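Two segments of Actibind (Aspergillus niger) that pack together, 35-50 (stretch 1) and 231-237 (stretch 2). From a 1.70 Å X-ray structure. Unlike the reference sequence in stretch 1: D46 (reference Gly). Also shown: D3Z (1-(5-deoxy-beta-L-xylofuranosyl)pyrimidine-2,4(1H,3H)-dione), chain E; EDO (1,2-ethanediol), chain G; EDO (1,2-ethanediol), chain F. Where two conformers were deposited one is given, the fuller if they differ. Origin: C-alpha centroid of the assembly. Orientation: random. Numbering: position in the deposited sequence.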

# COMPACT_ATOMS: atom_id res chain seq x y z
N PHE A 35 -2.87 6.04 -4.89
CA PHE A 35 -3.01 7.35 -5.49
C PHE A 35 -4.08 7.40 -6.56
O PHE A 35 -4.25 6.43 -7.25
CB PHE A 35 -1.74 7.67 -6.27
CG PHE A 35 -0.62 8.14 -5.44
CD1 PHE A 35 -0.83 9.12 -4.50
CD2 PHE A 35 0.67 7.67 -5.65
CE1 PHE A 35 0.22 9.60 -3.78
CE2 PHE A 35 1.71 8.16 -4.91
CZ PHE A 35 1.48 9.12 -3.98
N TRP A 36 -4.72 8.56 -6.69
CA TRP A 36 -5.48 8.95 -7.87
C TRP A 36 -4.73 10.15 -8.54
O TRP A 36 -4.85 11.32 -8.10
CB TRP A 36 -6.95 9.29 -7.47
CG TRP A 36 -7.78 9.64 -8.64
CD1 TRP A 36 -8.22 10.91 -9.04
CD2 TRP A 36 -8.28 8.73 -9.61
NE1 TRP A 36 -8.93 10.81 -10.20
CE2 TRP A 36 -9.02 9.49 -10.56
CE3 TRP A 36 -8.20 7.34 -9.77
CZ2 TRP A 36 -9.63 8.91 -11.65
CZ3 TRP A 36 -8.83 6.76 -10.86
CH2 TRP A 36 -9.54 7.54 -11.78
N ASP A 37 -3.90 9.86 -9.55
CA ASP A 37 -3.07 10.85 -10.19
C ASP A 37 -3.80 11.33 -11.44
O ASP A 37 -3.97 10.57 -12.39
CB ASP A 37 -1.69 10.26 -10.57
CG ASP A 37 -0.78 9.96 -9.37
OD1 ASP A 37 -1.00 10.49 -8.25
OD2 ASP A 37 0.20 9.17 -9.55
N TYR A 38 -4.32 12.57 -11.41
CA TYR A 38 -5.12 13.14 -12.55
C TYR A 38 -4.37 14.30 -13.29
O TYR A 38 -4.54 14.52 -14.53
CB TYR A 38 -6.52 13.57 -12.04
CG TYR A 38 -6.42 14.57 -10.94
CD1 TYR A 38 -6.40 14.15 -9.60
CD2 TYR A 38 -6.19 15.92 -11.22
CE1 TYR A 38 -6.20 15.05 -8.57
CE2 TYR A 38 -6.01 16.84 -10.18
CZ TYR A 38 -6.04 16.40 -8.86
OH TYR A 38 -5.80 17.31 -7.85
N ASP A 39 -3.48 15.01 -12.60
CA ASP A 39 -2.73 16.05 -13.26
C ASP A 39 -1.30 16.15 -12.78
O ASP A 39 -1.04 16.86 -11.83
CB ASP A 39 -3.45 17.43 -13.12
CG ASP A 39 -2.72 18.56 -13.88
OD1 ASP A 39 -1.74 18.29 -14.60
OD2 ASP A 39 -3.11 19.77 -13.76
N PRO A 40 -0.36 15.45 -13.44
CA PRO A 40 -0.54 14.60 -14.62
C PRO A 40 -1.18 13.26 -14.25
O PRO A 40 -1.01 12.72 -13.15
CB PRO A 40 0.89 14.40 -15.12
CG PRO A 40 1.73 14.51 -13.88
CD PRO A 40 1.05 15.44 -12.98
N SER A 41 -1.92 12.73 -15.19
CA SER A 41 -2.51 11.40 -15.10
C SER A 41 -1.50 10.23 -15.38
O SER A 41 -0.57 10.35 -16.19
CB SER A 41 -3.65 11.27 -16.10
OG SER A 41 -4.72 12.13 -15.82
N ASP A 42 -1.72 9.11 -14.70
CA ASP A 42 -0.94 7.86 -14.91
C ASP A 42 -1.92 6.68 -14.69
O ASP A 42 -3.08 6.90 -14.20
CB ASP A 42 0.28 7.80 -14.02
CG ASP A 42 -0.08 7.82 -12.54
OD1 ASP A 42 -1.15 7.27 -12.16
OD2 ASP A 42 0.65 8.45 -11.76
N GLY A 43 -1.50 5.49 -15.09
CA GLY A 43 -2.29 4.29 -14.85
C GLY A 43 -3.48 4.24 -15.76
O GLY A 43 -3.60 5.06 -16.69
N PRO A 44 -4.30 3.18 -15.60
CA PRO A 44 -5.51 3.14 -16.39
C PRO A 44 -6.46 4.29 -15.98
O PRO A 44 -6.43 4.76 -14.85
CB PRO A 44 -6.13 1.77 -16.06
CG PRO A 44 -5.09 1.01 -15.26
CD PRO A 44 -4.13 2.01 -14.71
N SER A 45 -7.27 4.72 -16.93
CA SER A 45 -8.26 5.79 -16.69
C SER A 45 -9.24 5.37 -15.59
O SER A 45 -9.84 6.22 -14.92
CB SER A 45 -9.00 6.12 -17.99
OG SER A 45 -9.93 5.11 -18.32
N ASP A 46 -9.40 4.05 -15.40
CA ASP A 46 -10.37 3.49 -14.45
C ASP A 46 -9.74 2.64 -13.35
O ASP A 46 -10.33 1.66 -12.86
CB ASP A 46 -11.42 2.68 -15.21
CG ASP A 46 -10.85 1.51 -15.96
OD1 ASP A 46 -9.60 1.38 -16.17
OD2 ASP A 46 -11.68 0.69 -16.37
N SER A 47 -8.55 3.04 -12.91
CA SER A 47 -7.95 2.41 -11.76
C SER A 47 -7.11 3.41 -11.02
O SER A 47 -6.45 4.24 -11.60
CB SER A 47 -7.05 1.21 -12.16
OG SER A 47 -6.48 0.59 -11.01
N TRP A 48 -7.12 3.26 -9.72
CA TRP A 48 -6.16 3.89 -8.86
C TRP A 48 -4.85 3.13 -9.05
O TRP A 48 -4.83 2.05 -9.69
CB TRP A 48 -6.63 3.83 -7.41
CG TRP A 48 -7.81 4.76 -7.10
CD1 TRP A 48 -9.05 4.76 -7.69
CD2 TRP A 48 -7.83 5.79 -6.12
NE1 TRP A 48 -9.83 5.77 -7.13
CE2 TRP A 48 -9.11 6.41 -6.16
CE3 TRP A 48 -6.88 6.28 -5.22
CZ2 TRP A 48 -9.44 7.49 -5.34
CZ3 TRP A 48 -7.22 7.37 -4.40
CH2 TRP A 48 -8.48 7.95 -4.47
N THR A 49 -3.78 3.70 -8.51
CA THR A 49 -2.42 3.14 -8.55
C THR A 49 -1.84 3.00 -7.13
O THR A 49 -2.36 3.54 -6.16
CB THR A 49 -1.52 3.99 -9.40
OG1 THR A 49 -1.58 5.35 -8.99
CG2 THR A 49 -1.97 3.92 -10.86
N ILE A 50 -0.73 2.27 -7.03
CA ILE A 50 -0.03 1.99 -5.80
C ILE A 50 0.85 3.16 -5.41
O ILE A 50 1.57 3.74 -6.21
CB ILE A 50 0.93 0.70 -5.89
CG1 ILE A 50 0.12 -0.57 -6.27
CG2 ILE A 50 1.73 0.53 -4.58
CD1 ILE A 50 0.94 -1.80 -6.80
N LYS A 231 -14.19 16.77 -5.45
CA LYS A 231 -14.06 16.48 -6.85
C LYS A 231 -13.33 15.15 -7.05
O LYS A 231 -12.44 14.82 -6.29
CB LYS A 231 -13.28 17.57 -7.58
CG LYS A 231 -13.81 18.96 -7.32
CD LYS A 231 -13.07 20.00 -8.14
CE LYS A 231 -11.69 20.32 -7.56
NZ LYS A 231 -10.76 20.68 -8.72
N TYR A 232 -13.76 14.43 -8.07
CA TYR A 232 -13.13 13.19 -8.52
C TYR A 232 -12.70 13.41 -9.97
O TYR A 232 -13.44 13.11 -10.90
CB TYR A 232 -14.12 12.05 -8.37
CG TYR A 232 -13.61 10.62 -8.45
CD1 TYR A 232 -12.25 10.29 -8.58
CD2 TYR A 232 -14.52 9.56 -8.33
CE1 TYR A 232 -11.84 8.95 -8.61
CE2 TYR A 232 -14.12 8.24 -8.35
CZ TYR A 232 -12.77 7.94 -8.50
OH TYR A 232 -12.41 6.61 -8.54
N PRO A 233 -11.55 14.07 -10.17
CA PRO A 233 -11.21 14.48 -11.54
C PRO A 233 -10.95 13.32 -12.50
O PRO A 233 -10.31 12.33 -12.08
CB PRO A 233 -9.99 15.38 -11.35
CG PRO A 233 -9.94 15.71 -9.89
CD PRO A 233 -10.56 14.57 -9.19
N PRO A 234 -11.50 13.39 -13.73
CA PRO A 234 -11.24 12.37 -14.72
C PRO A 234 -9.77 12.38 -15.15
O PRO A 234 -9.17 13.44 -15.26
CB PRO A 234 -12.19 12.76 -15.89
CG PRO A 234 -13.20 13.66 -15.30
CD PRO A 234 -12.44 14.41 -14.25
N LYS A 235 -9.18 11.19 -15.31
CA LYS A 235 -7.83 11.10 -15.86
C LYS A 235 -7.85 11.39 -17.36
O LYS A 235 -8.85 11.10 -18.01
CB LYS A 235 -7.21 9.72 -15.58
CG LYS A 235 -7.03 9.41 -14.12
CD LYS A 235 -6.24 8.11 -13.98
CE LYS A 235 -5.78 7.85 -12.60
NZ LYS A 235 -5.19 6.49 -12.49
N TYR A 236 -6.77 11.96 -17.87
CA TYR A 236 -6.56 12.16 -19.32
C TYR A 236 -7.71 13.05 -19.86
O TYR A 236 -8.18 12.85 -20.95
CB TYR A 236 -6.47 10.80 -20.08
CG TYR A 236 -5.43 9.85 -19.46
CD1 TYR A 236 -4.07 10.14 -19.47
CD2 TYR A 236 -5.83 8.63 -18.86
CE1 TYR A 236 -3.15 9.28 -18.84
CE2 TYR A 236 -4.92 7.77 -18.24
CZ TYR A 236 -3.58 8.10 -18.23
OH TYR A 236 -2.66 7.26 -17.68
N SER A 237 -8.11 14.04 -19.08
CA SER A 237 -9.39 14.74 -19.31
C SER A 237 -9.47 15.61 -20.56
O SER A 237 -10.45 15.52 -21.33
CB SER A 237 -9.76 15.60 -18.11
OG SER A 237 -10.79 16.50 -18.47
N1 D3Z E . 5.19 10.68 -5.73
C2 D3Z E . 5.94 10.01 -6.72
N3 D3Z E . 5.31 9.30 -7.65
C4 D3Z E . 3.98 9.19 -7.67
C5 D3Z E . 3.25 9.83 -6.71
C6 D3Z E . 3.87 10.59 -5.73
O2 D3Z E . 7.18 10.08 -6.74
O4 D3Z E . 3.37 8.53 -8.54
C1' D3Z E . 5.84 11.45 -4.70
C2' D3Z E . 7.23 10.86 -4.57
O2' D3Z E . 8.21 11.81 -5.05
C3' D3Z E . 7.38 10.46 -3.12
C4' D3Z E . 6.09 10.84 -2.42
O3' D3Z E . 7.56 9.06 -3.01
O4' D3Z E . 5.17 11.27 -3.44
C5' D3Z E . 5.57 9.66 -1.62
C1 EDO G . -0.01 14.11 -8.70
O1 EDO G . -0.53 13.76 -9.98
C2 EDO G . 1.14 15.12 -8.80
O2 EDO G . 0.59 16.38 -9.18
C1 EDO F . 1.69 5.05 -17.65
O1 EDO F . 1.16 6.19 -16.96
C2 EDO F . 1.97 3.94 -16.64
O2 EDO F . 0.86 3.73 -15.75
O HOH W 1 -3.26 7.02 -10.27
O HOH W 2 -10.94 8.82 -15.05

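How do two stretches with so little regular structure lie against each other? Stretch 1 is mostly loop; only T49 and I50 at its end, and F35 at its start, have strand character, and F35 and T49 pair through their backbones, with F35 N to T49 O at 2.9 Å and T49 N to F35 O at 3.0 Å. Between them the chain loops out, passing a cis peptide bond before P40 and a type I turn from P44 to S47. The chains come nearest at Y38 and K235, whose CA atoms are 4.7 Å apart. No backbone-to-backbone hydrogen bond links the two stretches, so each direct hydrogen bond across the contact uses at least one side chain.

What holds the lysine at the centre of the contact? K235 has the largest covered area of any residue here, and its side chain is nearly fully extended beyond an m chi1, carrying NZ into a pocket of carbonyl groups. NZ donates to D42 O at 2.7 Å, S47 O at 2.7 Å and, at a longer 3.2 Å, P44 O. Water 1 accepts a further hydrogen bond from K235 NZ at 3.0 Å and donates to D42 OD1 at 2.8 Å. The carboxylate oxygen D42 OD1 itself lies 4.1 Å from K235 NZ, beyond a salt bridge, so the charge is met directly by backbone oxygens. G43, with a positive phi of 74°, passes close by; an ideal CB there would clash with T49 CG2 at 2.7 Å.

How does W36 fit between its neighbours? Its two faces are both occupied. K235 CE sits over one, 3.7 Å from the centroid of the six-membered ring, an almost perpendicular CH-pi approach, while NZ is off-centre at 4.4 Å from the same centroid in a cation-pi contact. On the opposite face Y232 presents its ring edge, with W36 CE2 3.5 Å from Y232 CE1 and the planes at 64°. In the ring plane, W36 NE1 donates to P233 O at 2.8 Å. The second tryptophan also engages Y232: W48 NE1 donates to Y232 OH at 3.1 Å, so Y232 touches both indoles: its ring edge faces W36, and its hydroxyl takes the hydrogen bond from W48, whose CZ2 also lies 4.3 Å from Y232 CE1.

What do the remaining rings and S41 contribute? P233 lies over a face of Y38, its CG 3.7 Å from the tyrosine centroid and only 6° off the normal, a nearly centred CH-pi contact. S41 OG accepts from Y236 N at 2.9 Å while donating to Y38 O at 2.7 Å, thereby joining the backbone of stretch 2 to its own loop. The same serine places CB over the Y236 ring, 3.7 Å from its centroid. That ring reaches along the loop until Y236 OH donates to G43 O at 2.6 Å, so Y236 is tied to stretch 1 through both its backbone nitrogen and its hydroxyl.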